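Local coordinates for HAD-superfamily hydrolase, subfamily IA, variant 1 (Ehrlichia chaffeensis, PDB 3KZX), which probably catalyses the hydrolysis of 2-phosphoglycolate to glycolate and phosphate, as a phosphatase of the HAD superfamily, at residues R45-Y49 / D61-N67; I124-K128 / T157-S161; Y33-T39 / Y89-E94. All coordinates share one frame; numbering follows the deposited sequence.

Contact 1. Residues R45-Y49 / D61-N67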
ATOM      1  N   ARG A  45      16.148   0.991  11.039  1.00 20.37           N
ATOM      2  CA  ARG A  45      16.896   2.188  11.394  1.00 19.31           C
ATOM      3  C   ARG A  45      17.844   2.597  10.283  1.00 18.83           C
ATOM      4  O   ARG A  45      17.996   3.791  10.020  1.00 18.16           O
ATOM      5  CB  ARG A  45      17.676   1.988  12.700  1.00 19.77           C
ATOM      6  CG  ARG A  45      16.807   1.820  13.943  1.00 20.01           C
ATOM      7  CD  ARG A  45      17.637   1.615  15.209  1.00 21.45           C
ATOM      8  NE  ARG A  45      16.793   1.495  16.395  1.00 19.64           N
ATOM      9  CZ  ARG A  45      16.050   0.435  16.679  1.00 21.10           C
ATOM     10  NH1 ARG A  45      16.019  -0.629  15.869  1.00 21.52           N
ATOM     11  NH2 ARG A  45      15.311   0.427  17.777  1.00 19.98           N
ATOM     12  N   THR A  46      18.461   1.608   9.631  1.00 17.87           N
ATOM     13  CA  THR A  46      19.418   1.883   8.548  1.00 17.89           C
ATOM     14  C   THR A  46      18.758   2.737   7.494  1.00 16.83           C
ATOM     15  O   THR A  46      19.326   3.742   7.064  1.00 16.02           O
ATOM     16  CB  THR A  46      19.972   0.605   7.922  1.00 17.71           C
ATOM     17  OG1 THR A  46      20.543  -0.192   8.955  1.00 19.64           O
ATOM     18  CG2 THR A  46      21.076   0.935   6.901  1.00 19.13           C
ATOM     19  N   THR A  47      17.531   2.360   7.129  1.00 16.47           N
ATOM     20  CA  THR A  47      16.767   3.129   6.160  1.00 15.54           C
ATOM     21  C   THR A  47      16.477   4.530   6.641  1.00 14.29           C
ATOM     22  O   THR A  47      16.644   5.478   5.886  1.00 13.41           O
ATOM     23  CB  THR A  47      15.442   2.455   5.801  1.00 16.05           C
ATOM     24  OG1 THR A  47      15.711   1.131   5.339  1.00 18.22           O
ATOM     25  CG2 THR A  47      14.758   3.245   4.677  1.00 15.07           C
ATOM     26  N   PHE A  48      16.067   4.681   7.902  1.00 13.68           N
ATOM     27  CA  PHE A  48      15.769   6.031   8.383  1.00 13.29           C
ATOM     28  C   PHE A  48      17.030   6.878   8.625  1.00 12.76           C
ATOM     29  O   PHE A  48      16.979   8.085   8.466  1.00 10.32           O
ATOM     30  CB  PHE A  48      14.797   6.043   9.564  1.00 13.84           C
ATOM     31  CG  PHE A  48      13.646   6.981   9.364  1.00 15.06           C
ATOM     32  CD1 PHE A  48      13.801   8.334   9.558  1.00 19.33           C
ATOM     33  CD2 PHE A  48      12.411   6.508   8.969  1.00 20.35           C
ATOM     34  CE1 PHE A  48      12.756   9.198   9.348  1.00 20.37           C
ATOM     35  CE2 PHE A  48      11.363   7.367   8.754  1.00 20.44           C
ATOM     36  CZ  PHE A  48      11.541   8.715   8.932  1.00 20.06           C
ATOM     37  N   TYR A  49      18.145   6.239   8.977  1.00 12.89           N
ATOM     38  CA  TYR A  49      19.430   6.939   9.036  1.00 14.42           C
ATOM     39  C   TYR A  49      19.751   7.583   7.686  1.00 15.40           C
ATOM     40  O   TYR A  49      20.136   8.747   7.642  1.00 16.61           O
ATOM     41  CB  TYR A  49      20.575   6.005   9.454  1.00 15.09           C
ATOM     42  CG  TYR A  49      20.629   5.688  10.941  1.00 14.70           C
ATOM     43  CD1 TYR A  49      20.543   6.685  11.891  1.00 16.75           C
ATOM     44  CD2 TYR A  49      20.796   4.381  11.383  1.00 16.55           C
ATOM     45  CE1 TYR A  49      20.615   6.388  13.251  1.00 17.26           C
ATOM     46  CE2 TYR A  49      20.863   4.068  12.738  1.00 15.39           C
ATOM     47  CZ  TYR A  49      20.764   5.078  13.673  1.00 17.85           C
ATOM     48  OH  TYR A  49      20.845   4.774  15.028  1.00 15.38           O
ATOM     49  N   ASP A  61      21.133   9.345  17.111  1.00 18.25           N
ATOM     50  CA  ASP A  61      21.307   7.972  17.547  1.00 18.12           C
ATOM     51  C   ASP A  61      19.929   7.424  17.877  1.00 17.33           C
ATOM     52  O   ASP A  61      19.291   7.868  18.830  1.00 17.99           O
ATOM     53  CB  ASP A  61      22.229   7.915  18.769  1.00 18.75           C
ATOM     54  CG  ASP A  61      22.571   6.491  19.202  1.00 19.92           C
ATOM     55  OD1 ASP A  61      23.394   6.344  20.133  1.00 24.08           O
ATOM     56  OD2 ASP A  61      22.050   5.529  18.637  1.00 19.99           O
ATOM     57  N   LEU A  62      19.487   6.475  17.069  1.00 15.91           N
ATOM     58  CA  LEU A  62      18.220   5.782  17.252  1.00 15.12           C
ATOM     59  C   LEU A  62      18.465   4.387  17.809  1.00 14.40           C
ATOM     60  O   LEU A  62      17.514   3.643  18.032  1.00 14.70           O
ATOM     61  CB  LEU A  62      17.501   5.631  15.892  1.00 15.18           C
ATOM     62  CG  LEU A  62      17.171   6.919  15.148  1.00 14.53           C
ATOM     63  CD1 LEU A  62      16.552   6.600  13.805  1.00 16.15           C
ATOM     64  CD2 LEU A  62      16.263   7.820  16.003  1.00 14.30           C
ATOM     65  N   ASP A  63      19.727   4.007  17.982  1.00 13.72           N
ATOM     66  CA  ASP A  63      20.051   2.609  18.286  1.00 13.12           C
ATOM     67  C   ASP A  63      19.536   2.184  19.660  1.00 11.82           C
ATOM     68  O   ASP A  63      19.208   1.025  19.849  1.00 11.68           O
ATOM     69  CB  ASP A  63      21.553   2.344  18.228  1.00 13.55           C
ATOM     70  CG  ASP A  63      22.099   2.288  16.807  1.00 13.66           C
ATOM     71  OD1 ASP A  63      21.329   2.163  15.854  1.00 15.75           O
ATOM     72  OD2 ASP A  63      23.327   2.354  16.669  1.00 19.14           O
ATOM     73  N   SER A  64      19.456   3.106  20.617  1.00 10.82           N
ATOM     74  CA  SER A  64      18.973   2.792  21.961  0.50 10.32           C
ATOM     75  C   SER A  64      17.465   3.048  22.118  1.00  9.90           C
ATOM     76  O   SER A  64      16.889   2.783  23.151  1.00  9.15           O
ATOM     77  CB  SER A  64      19.778   3.572  23.006  0.50 10.69           C
ATOM     78  OG  SER A  64      19.740   4.982  22.786  0.50 10.71           O
ATOM     79  N   ILE A  65      16.814   3.539  21.079  1.00  9.44           N
ATOM     80  CA  ILE A  65      15.405   3.825  21.197  1.00  9.46           C
ATOM     81  C   ILE A  65      14.589   2.580  20.844  1.00  9.06           C
ATOM     82  O   ILE A  65      14.732   2.021  19.748  1.00  8.64           O
ATOM     83  CB  ILE A  65      15.000   5.022  20.349  1.00  9.58           C
ATOM     84  CG1 ILE A  65      15.807   6.258  20.806  1.00 10.96           C
ATOM     85  CG2 ILE A  65      13.529   5.326  20.525  1.00 10.07           C
ATOM     86  CD1 ILE A  65      15.464   7.482  20.055  1.00 12.48           C
ATOM     87  N   PRO A  66      13.735   2.144  21.769  1.00  9.21           N
ATOM     88  CA  PRO A  66      12.884   1.013  21.437  1.00 10.41           C
ATOM     89  C   PRO A  66      12.138   1.218  20.130  1.00 11.52           C
ATOM     90  O   PRO A  66      11.642   2.318  19.834  1.00 10.10           O
ATOM     91  CB  PRO A  66      11.917   0.937  22.623  1.00 10.42           C
ATOM     92  CG  PRO A  66      12.655   1.553  23.751  1.00 10.26           C
ATOM     93  CD  PRO A  66      13.448   2.667  23.114  1.00  8.55           C
ATOM     94  N   ASN A  67      12.063   0.152  19.337  1.00 12.96           N
ATOM     95  CA  ASN A  67      11.380   0.205  18.037  1.00 14.84           C
ATOM     96  C   ASN A  67      10.011   0.859  18.061  1.00 14.15           C
ATOM     97  O   ASN A  67       9.670   1.617  17.181  1.00 14.85           O
ATOM     98  CB  ASN A  67      11.245  -1.215  17.473  1.00 16.13           C
ATOM     99  CG  ASN A  67      12.410  -1.592  16.609  1.00 20.95           C
ATOM    100  OD1 ASN A  67      13.407  -2.155  17.096  1.00 27.50           O
ATOM    101  ND2 ASN A  67      12.297  -1.300  15.298  1.00 26.31           N
TER
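Arg45 leaves helix 45-54 with CG beside its backbone N (chi1 -67°) and then runs fully extended to NE, which carries the guanidinium across to the loop 61-67. Tyr49, one turn further along the helix, also has CG beside its backbone N (chi1 -77°), and its hydroxyl reaches the start of the same loop. Both side chains take hold of Leu62; Arg45 also reaches Ile65 and Asn67, and Tyr49 reaches Asp63. Arg45 NE donates to Leu62 O at 2.8 Å, and NH2 donates to Ile65 O at 2.6 Å. Both oxygens lie near the guanidinium plane, at its edge. Arg45 NH1 adds a longer bond of 3.3 Å to Asn67 OD1, and NH2 makes a weak one to the same atom. The Asn67 amide stands almost perpendicular to the guanidinium. Three residues of the loop thus fix the rotation of the arginine tip.

The Tyr49 hydroxyl acts both ways. It accepts from Leu62 N at 3.0 Å and donates to Asp63 OD1 at 2.8 Å. The carboxylate is met from above its plane, while OD1 lies at the edge of the ring. Beside the hydroxyl, Tyr49 CE1 packs on Leu62 CG at 4.0 Å as the two side chains pass in opposite directions.

The loop is also braced from within. Leu62 O takes a second bond, from Ile65 N, on the face opposite to that used by Arg45 NE. Asp61 OD2 accepts from Asp63 N at 2.9 Å. Leu62 and Ile65 touch Ile70 of the next helix. A type I beta turn from Leu62 to Ile65, overlapped by an Asx turn that starts at Asp61, is tied to helix 45-54, probably the first helix of the helical cap of subfamily I HAD proteins.

Contact 2. Residues I124-K128 / T157-S161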
ATOM      1  N   ILE A 124      -2.534  -6.542  -6.469  1.00  5.36           N
ATOM      2  CA  ILE A 124      -1.731  -5.452  -5.883  1.00  6.22           C
ATOM      3  C   ILE A 124      -1.162  -4.598  -7.003  1.00  6.86           C
ATOM      4  O   ILE A 124      -0.651  -5.113  -8.015  1.00  6.44           O
ATOM      5  CB  ILE A 124      -0.615  -5.985  -4.976  1.00  6.63           C
ATOM      6  CG1 ILE A 124      -1.220  -6.485  -3.640  1.00  7.96           C
ATOM      7  CG2 ILE A 124       0.529  -4.937  -4.670  1.00  4.52           C
ATOM      8  CD1 ILE A 124      -0.323  -7.446  -2.941  1.00 13.51           C
ATOM      9  N   VAL A 125      -1.273  -3.291  -6.817  1.00  4.83           N
ATOM     10  CA  VAL A 125      -0.597  -2.316  -7.673  1.00  6.58           C
ATOM     11  C   VAL A 125       0.180  -1.307  -6.803  1.00  5.40           C
ATOM     12  O   VAL A 125      -0.423  -0.540  -6.063  1.00  6.27           O
ATOM     13  CB  VAL A 125      -1.573  -1.603  -8.599  1.00  6.08           C
ATOM     14  CG1 VAL A 125      -0.864  -0.530  -9.467  1.00  6.66           C
ATOM     15  CG2 VAL A 125      -2.268  -2.624  -9.491  1.00  8.44           C
ATOM     16  N   SER A 126       1.517  -1.340  -6.936  1.00  5.84           N
ATOM     17  CA  SER A 126       2.462  -0.655  -6.093  1.00  6.34           C
ATOM     18  C   SER A 126       3.590  -0.057  -6.926  1.00  6.76           C
ATOM     19  O   SER A 126       3.937  -0.612  -7.986  1.00  7.81           O
ATOM     20  CB  SER A 126       3.068  -1.660  -5.093  1.00  7.11           C
ATOM     21  OG  SER A 126       4.087  -1.059  -4.314  1.00  7.04           O
ATOM     22  N   ASN A 127       4.175   1.049  -6.450  1.00  6.91           N
ATOM     23  CA  ASN A 127       5.399   1.594  -7.032  1.00  7.56           C
ATOM     24  C   ASN A 127       6.694   0.988  -6.466  1.00  6.95           C
ATOM     25  O   ASN A 127       7.787   1.335  -6.910  1.00  7.57           O
ATOM     26  CB  ASN A 127       5.427   3.126  -6.949  1.00  7.69           C
ATOM     27  CG  ASN A 127       4.512   3.791  -7.983  1.00  8.85           C
ATOM     28  OD1 ASN A 127       3.823   3.114  -8.792  1.00  8.14           O
ATOM     29  ND2 ASN A 127       4.501   5.141  -7.963  1.00  7.41           N
ATOM     30  N   LYS A 128       6.574   0.071  -5.522  1.00  6.96           N
ATOM     31  CA  LYS A 128       7.716  -0.721  -5.120  1.00  7.52           C
ATOM     32  C   LYS A 128       8.219  -1.571  -6.290  1.00  7.30           C
ATOM     33  O   LYS A 128       7.437  -2.083  -7.092  1.00  6.52           O
ATOM     34  CB  LYS A 128       7.387  -1.612  -3.937  1.00  6.95           C
ATOM     35  CG  LYS A 128       8.551  -2.400  -3.384  1.00  9.17           C
ATOM     36  CD  LYS A 128       8.136  -3.220  -2.177  1.00  9.29           C
ATOM     37  CE  LYS A 128       9.249  -4.079  -1.669  1.00  8.01           C
ATOM     38  NZ  LYS A 128      10.433  -3.272  -1.237  1.00  6.12           N
ATOM     39  N   THR A 157       5.395   2.560 -17.005  1.00  8.37           N
ATOM     40  CA  THR A 157       5.173   3.735 -16.159  1.00  9.79           C
ATOM     41  C   THR A 157       4.851   3.319 -14.713  1.00  8.88           C
ATOM     42  O   THR A 157       4.811   2.122 -14.374  1.00 10.28           O
ATOM     43  CB  THR A 157       4.056   4.660 -16.765  1.00  9.94           C
ATOM     44  OG1 THR A 157       2.845   3.901 -16.909  1.00 11.10           O
ATOM     45  CG2 THR A 157       4.488   5.226 -18.152  1.00 13.31           C
ATOM     46  N   ILE A 158       4.665   4.302 -13.860  1.00  7.93           N
ATOM     47  CA  ILE A 158       4.304   4.063 -12.445  1.00  8.20           C
ATOM     48  C   ILE A 158       3.095   4.940 -12.117  1.00  7.13           C
ATOM     49  O   ILE A 158       2.773   5.842 -12.881  1.00  6.35           O
ATOM     50  CB  ILE A 158       5.508   4.367 -11.489  1.00  8.63           C
ATOM     51  CG1 ILE A 158       6.085   5.757 -11.733  1.00  9.60           C
ATOM     52  CG2 ILE A 158       6.626   3.314 -11.641  1.00 11.46           C
ATOM     53  CD1 ILE A 158       7.207   6.191 -10.709  1.00 11.58           C
ATOM     54  N   LYS A 159       2.434   4.684 -10.988  1.00  6.40           N
ATOM     55  CA  LYS A 159       1.329   5.530 -10.530  1.00  5.92           C
ATOM     56  C   LYS A 159       1.932   6.902 -10.340  1.00  6.14           C
ATOM     57  O   LYS A 159       3.103   7.003  -9.923  1.00  6.86           O
ATOM     58  CB  LYS A 159       0.728   4.983  -9.220  1.00  5.71           C
ATOM     59  CG  LYS A 159       0.102   3.566  -9.370  1.00  5.72           C
ATOM     60  CD  LYS A 159      -0.356   2.999  -8.007  1.00  4.55           C
ATOM     61  CE  LYS A 159       0.810   2.790  -7.029  1.00  7.63           C
ATOM     62  NZ  LYS A 159       0.329   2.326  -5.683  1.00  7.93           N
ATOM     63  N   PRO A 160       1.173   7.961 -10.673  1.00  5.70           N
ATOM     64  CA  PRO A 160      -0.287   8.024 -10.935  1.00  6.05           C
ATOM     65  C   PRO A 160      -0.767   7.666 -12.356  1.00  6.20           C
ATOM     66  O   PRO A 160      -1.957   7.819 -12.646  1.00  5.83           O
ATOM     67  CB  PRO A 160      -0.614   9.479 -10.657  1.00  5.17           C
ATOM     68  CG  PRO A 160       0.623  10.184 -11.060  1.00  5.59           C
ATOM     69  CD  PRO A 160       1.765   9.308 -10.652  1.00  6.63           C
ATOM     70  N   SER A 161       0.119   7.188 -13.215  1.00  6.57           N
ATOM     71  CA  SER A 161      -0.323   6.695 -14.514  1.00  7.20           C
ATOM     72  C   SER A 161      -1.344   5.598 -14.254  1.00  6.21           C
ATOM     73  O   SER A 161      -1.179   4.819 -13.306  1.00  5.86           O
ATOM     74  CB  SER A 161       0.819   6.062 -15.324  1.00  7.78           C
ATOM     75  OG  SER A 161       0.295   5.376 -16.469  1.00  9.85           O
TER
HETATM   76  O   HOH W   1       2.939   2.860  -4.510  1.00  4.91           O
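This contact probably belongs to the HAD active site, where the end regions of motifs II and III come together. Ser126 of strand 121-126 probably corresponds to the motif II serine, and Lys159 probably to the motif III lysine, as in other HAD phosphatases. The Asn127 amide pairs with the backbone of Lys159. Asn127 OD1 accepts from Lys159 N at 3.0 Å, in the carbonyl plane and on a lone pair. Asn127 ND2 returns a nearly straight bond to Lys159 O, also 3.0 Å, with that oxygen in the amide plane. Bonding a backbone N and O of one residue fixes the amide's rotation and tells its O end from its N end. Ile158 CB packs against Asn127 OD1 at 3.4 Å.

The Lys159 chain is extended except for a bend at chi3 (-63°), which brings NZ back toward the strand end. Lys159 NZ donates to Val125 O at 3.0 Å, from a position tilted out of the carbonyl plane. A water accepts from Lys159 NZ and from Asn127 N, 2.9 Å each, and so bridges the two segments. Nearer its backbone, Lys159 CD rests on Val125 CG1 at 3.9 Å. NZ also forms salt bridges with Asp189 and Asp31. Ser126 OG faces elsewhere and accepts from Lys128 N in an ST turn, at 3.0 Å.

A cis peptide before Pro160 follows the lysine. Strand 121-126 bonds to Phe30 on one side and to Ile150 on the other. Val125 packs on Pro164 and Ala168 of helix 163-172, and Lys159 touches Ser192 of helix 187-195.

Contact 3. Residues Y33-T39 / Y89-E94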
ATOM      1  N   TYR A  33       2.525  -0.552   0.455  1.00  6.03           N
ATOM      2  CA  TYR A  33       3.027   0.270   1.543  1.00  6.40           C
ATOM      3  C   TYR A  33       1.979   1.316   1.965  1.00  7.14           C
ATOM      4  O   TYR A  33       1.450   2.013   1.134  1.00  7.15           O
ATOM      5  CB  TYR A  33       4.306   1.000   1.139  1.00  5.86           C
ATOM      6  CG  TYR A  33       5.574   0.159   1.095  1.00  4.66           C
ATOM      7  CD1 TYR A  33       5.822  -0.848   2.038  1.00  4.70           C
ATOM      8  CD2 TYR A  33       6.534   0.413   0.158  1.00  7.00           C
ATOM      9  CE1 TYR A  33       6.977  -1.593   1.981  1.00  8.49           C
ATOM     10  CE2 TYR A  33       7.725  -0.314   0.106  1.00  9.30           C
ATOM     11  CZ  TYR A  33       7.937  -1.319   1.002  1.00  9.46           C
ATOM     12  OH  TYR A  33       9.137  -2.007   0.942  1.00  7.36           O
ATOM     13  N   ASN A  34       1.709   1.403   3.275  1.00  7.75           N
ATOM     14  CA  ASN A  34       0.765   2.375   3.851  1.00  8.22           C
ATOM     15  C   ASN A  34      -0.721   2.134   3.531  1.00  8.45           C
ATOM     16  O   ASN A  34      -1.583   2.932   3.889  1.00  7.72           O
ATOM     17  CB  ASN A  34       1.235   3.794   3.556  1.00  9.29           C
ATOM     18  CG  ASN A  34       2.691   3.988   3.960  1.00  9.64           C
ATOM     19  OD1 ASN A  34       3.040   3.848   5.136  1.00 11.27           O
ATOM     20  ND2 ASN A  34       3.558   4.239   2.989  1.00 13.19           N
ATOM     21  N   THR A  35      -1.002   0.993   2.908  1.00  7.34           N
ATOM     22  CA  THR A  35      -2.357   0.480   2.729  1.00  7.26           C
ATOM     23  C   THR A  35      -2.370  -0.892   3.401  1.00  7.26           C
ATOM     24  O   THR A  35      -2.666  -0.998   4.609  1.00  7.03           O
ATOM     25  CB  THR A  35      -2.756   0.491   1.217  1.00  7.60           C
ATOM     26  OG1 THR A  35      -2.661   1.852   0.743  1.00 10.18           O
ATOM     27  CG2 THR A  35      -4.210  -0.038   1.014  1.00  7.79           C
ATOM     28  N   LEU A  36      -2.021  -1.951   2.679  1.00  7.10           N
ATOM     29  CA  LEU A  36      -1.931  -3.249   3.358  1.00  7.74           C
ATOM     30  C   LEU A  36      -0.894  -3.266   4.511  1.00  7.50           C
ATOM     31  O   LEU A  36      -1.141  -3.865   5.554  1.00  7.95           O
ATOM     32  CB  LEU A  36      -1.678  -4.401   2.380  1.00  8.25           C
ATOM     33  CG  LEU A  36      -2.834  -4.809   1.437  1.00  7.95           C
ATOM     34  CD1 LEU A  36      -2.326  -5.748   0.313  1.00  7.14           C
ATOM     35  CD2 LEU A  36      -4.027  -5.439   2.240  1.00  7.95           C
ATOM     36  N   ILE A  37       0.258  -2.653   4.293  1.00  8.76           N
ATOM     37  CA  ILE A  37       1.405  -2.721   5.178  1.00  7.69           C
ATOM     38  C   ILE A  37       1.602  -1.424   5.973  1.00  8.16           C
ATOM     39  O   ILE A  37       1.532  -0.324   5.423  1.00  7.72           O
ATOM     40  CB  ILE A  37       2.676  -3.006   4.351  1.00  8.57           C
ATOM     41  CG1 ILE A  37       2.685  -4.469   3.891  1.00  8.02           C
ATOM     42  CG2 ILE A  37       4.000  -2.595   5.132  1.00  6.35           C
ATOM     43  CD1 ILE A  37       2.958  -5.480   5.026  1.00  8.92           C
ATOM     44  N   ASP A  38       1.846  -1.567   7.267  1.00  7.93           N
ATOM     45  CA  ASP A  38       2.136  -0.461   8.156  1.00  8.89           C
ATOM     46  C   ASP A  38       3.646  -0.277   8.150  1.00  9.28           C
ATOM     47  O   ASP A  38       4.372  -1.162   8.625  1.00  9.85           O
ATOM     48  CB  ASP A  38       1.618  -0.784   9.563  1.00  7.78           C
ATOM     49  CG  ASP A  38       1.843   0.351  10.536  1.00 11.98           C
ATOM     50  OD1 ASP A  38       2.682   1.251  10.249  1.00 11.51           O
ATOM     51  OD2 ASP A  38       1.217   0.302  11.613  1.00 15.93           O
ATOM     52  N   THR A  39       4.139   0.821   7.577  1.00 10.96           N
ATOM     53  CA  THR A  39       5.604   1.010   7.475  1.00 11.47           C
ATOM     54  C   THR A  39       6.212   1.662   8.747  1.00 13.12           C
ATOM     55  O   THR A  39       7.397   1.936   8.797  1.00 14.12           O
ATOM     56  CB  THR A  39       6.037   1.803   6.233  1.00 11.60           C
ATOM     57  OG1 THR A  39       5.468   3.109   6.263  1.00 10.69           O
ATOM     58  CG2 THR A  39       5.592   1.102   4.930  1.00 10.77           C
ATOM     59  N   TYR A  89      11.198   8.400   2.942  1.00  9.14           N
ATOM     60  CA  TYR A  89      11.171   7.079   3.509  1.00  9.60           C
ATOM     61  C   TYR A  89      10.442   6.097   2.582  1.00  9.65           C
ATOM     62  O   TYR A  89      10.983   5.027   2.300  1.00  8.52           O
ATOM     63  CB  TYR A  89      10.507   7.119   4.895  1.00  8.96           C
ATOM     64  CG  TYR A  89      10.371   5.807   5.615  1.00  9.56           C
ATOM     65  CD1 TYR A  89      11.480   5.051   5.957  1.00 11.31           C
ATOM     66  CD2 TYR A  89       9.139   5.349   6.010  1.00  9.40           C
ATOM     67  CE1 TYR A  89      11.357   3.859   6.665  1.00 10.81           C
ATOM     68  CE2 TYR A  89       9.009   4.168   6.717  1.00 14.41           C
ATOM     69  CZ  TYR A  89      10.122   3.418   7.031  1.00 11.02           C
ATOM     70  OH  TYR A  89       9.986   2.253   7.731  1.00 12.05           O
ATOM     71  N   GLU A  90       9.219   6.421   2.159  1.00 10.22           N
ATOM     72  CA  GLU A  90       8.515   5.556   1.200  1.00  9.89           C
ATOM     73  C   GLU A  90       9.286   5.390  -0.105  1.00 10.94           C
ATOM     74  O   GLU A  90       9.301   4.289  -0.687  1.00 10.80           O
ATOM     75  CB  GLU A  90       7.134   6.101   0.827  1.00 10.22           C
ATOM     76  CG  GLU A  90       6.244   5.044   0.129  1.00 10.54           C
ATOM     77  CD  GLU A  90       4.743   5.366   0.209  1.00 13.07           C
ATOM     78  OE1 GLU A  90       4.408   6.513   0.546  1.00 10.47           O
ATOM     79  OE2 GLU A  90       3.917   4.465  -0.069  1.00  9.87           O
ATOM     80  N   ASN A  91       9.852   6.487  -0.608  1.00 11.69           N
ATOM     81  CA  ASN A  91      10.675   6.433  -1.835  1.00 12.60           C
ATOM     82  C   ASN A  91      11.815   5.409  -1.713  1.00 12.18           C
ATOM     83  O   ASN A  91      12.064   4.634  -2.638  1.00 12.67           O
ATOM     84  CB  ASN A  91      11.248   7.802  -2.199  1.00 13.75           C
ATOM     85  CG  ASN A  91      10.206   8.777  -2.770  1.00 16.17           C
ATOM     86  OD1 ASN A  91      10.512   9.960  -2.949  1.00 23.80           O
ATOM     87  ND2 ASN A  91       8.996   8.309  -3.032  1.00 20.29           N
ATOM     88  N   SER A  92      12.435   5.369  -0.542  1.00 11.58           N
ATOM     89  CA  SER A  92      13.594   4.518  -0.276  0.50 11.50           C
ATOM     90  C   SER A  92      13.179   3.050  -0.191  1.00 11.62           C
ATOM     91  O   SER A  92      13.851   2.174  -0.741  1.00 11.72           O
ATOM     92  CB  SER A  92      14.278   4.947   1.039  0.50 11.56           C
ATOM     93  OG  SER A  92      15.184   3.960   1.508  0.50 10.19           O
ATOM     94  N   LEU A  93      12.084   2.809   0.514  1.00  9.99           N
ATOM     95  CA  LEU A  93      11.509   1.461   0.655  1.00  9.88           C
ATOM     96  C   LEU A  93      11.115   0.884  -0.691  1.00  9.36           C
ATOM     97  O   LEU A  93      11.321  -0.303  -0.923  1.00  9.66           O
ATOM     98  CB  LEU A  93      10.275   1.481   1.548  1.00  8.75           C
ATOM     99  CG  LEU A  93      10.432   1.799   3.052  1.00  9.40           C
ATOM    100  CD1 LEU A  93       9.052   1.765   3.763  1.00 10.35           C
ATOM    101  CD2 LEU A  93      11.438   0.842   3.712  1.00  9.76           C
ATOM    102  N   GLU A  94      10.537   1.708  -1.563  1.00  8.65           N
ATOM    103  CA  GLU A  94      10.173   1.257  -2.909  1.00  8.77           C
ATOM    104  C   GLU A  94      11.376   0.765  -3.750  1.00  9.25           C
ATOM    105  O   GLU A  94      11.244  -0.153  -4.553  1.00  8.27           O
ATOM    106  CB  GLU A  94       9.455   2.364  -3.688  1.00  7.51           C
ATOM    107  CG  GLU A  94       8.062   2.724  -3.119  1.00  6.84           C
ATOM    108  CD  GLU A  94       7.420   3.881  -3.863  1.00  9.93           C
ATOM    109  OE1 GLU A  94       8.128   4.569  -4.629  1.00 10.18           O
ATOM    110  OE2 GLU A  94       6.187   4.088  -3.704  1.00 12.55           O
TER
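Leu93 of helix 82-95 packs between Tyr33, Tyr89 and Thr39. Its CD1 lies over the centre of the Tyr33 ring, a CH-pi contact at 4.2 Å from the centroid. Leu93 CD1 also covers one face of the Tyr89 ring toward the rim and touches Thr39 CG2 at 3.7 Å. Leu93 CB packs on Tyr33 CE2 at 3.4 Å.

Two polar links flank this apolar patch. Tyr89 OH donates to Thr39 O at 2.8 Å, in the carbonyl plane, with the oxygen at the ring edge. Tyr89 gets there because its CG is anti to the backbone N (chi1 179°), and its ring slides past Thr39 in the opposite direction. Glu90 stretches out to Asn34, where ND2 makes a weak bond of 3.1 Å to Glu90 OE2. The amide and carboxylate planes are almost perpendicular.

Further out, Thr39 OG1 donates to Asn34 OD1 at 2.8 Å. This bond turns the other end of the amide, ND2, toward Glu90. Asn34 N donates to Ile37 O at 2.8 Å, which ties the start of the turn to the beginning of the short strand. The Tyr33 hydroxyl is bonded to Asp100.

The pi-type turn at 33-36 and the short strand 37-38, which pairs with 103-104, match the squiggle and flap of the HAD fold. They follow Asp31, which probably occupies the aspartate position of the first HAD motif. The helical cap is inserted between the two flap strands, 37-38 and 103-104, and here its helix 82-95 packs back on the squiggle and flap.

Overall arrangement
The three contacts run from the cap into the core. Contact 1 lies far out on the cap, its centre about 17 Å from that of contact 3 and about 29 Å from that of contact 2. Helix 45-54 joins contacts 1 and 3: Phe48 CD2 meets Tyr89 CD1 at 3.5 Å, and Thr47 CG2 meets Ser92 OG at 3.3 Å. Contacts 2 and 3 are about 13 Å apart, centre to centre. Lys128 NZ probably bonds to Tyr33 OH at 2.8 Å, and Asn127 CB touches Glu94 OE2 at 3.5 Å. Contact 2 belongs to the probable catalytic site near Asp31, while contact 3 lies where cap and core meet.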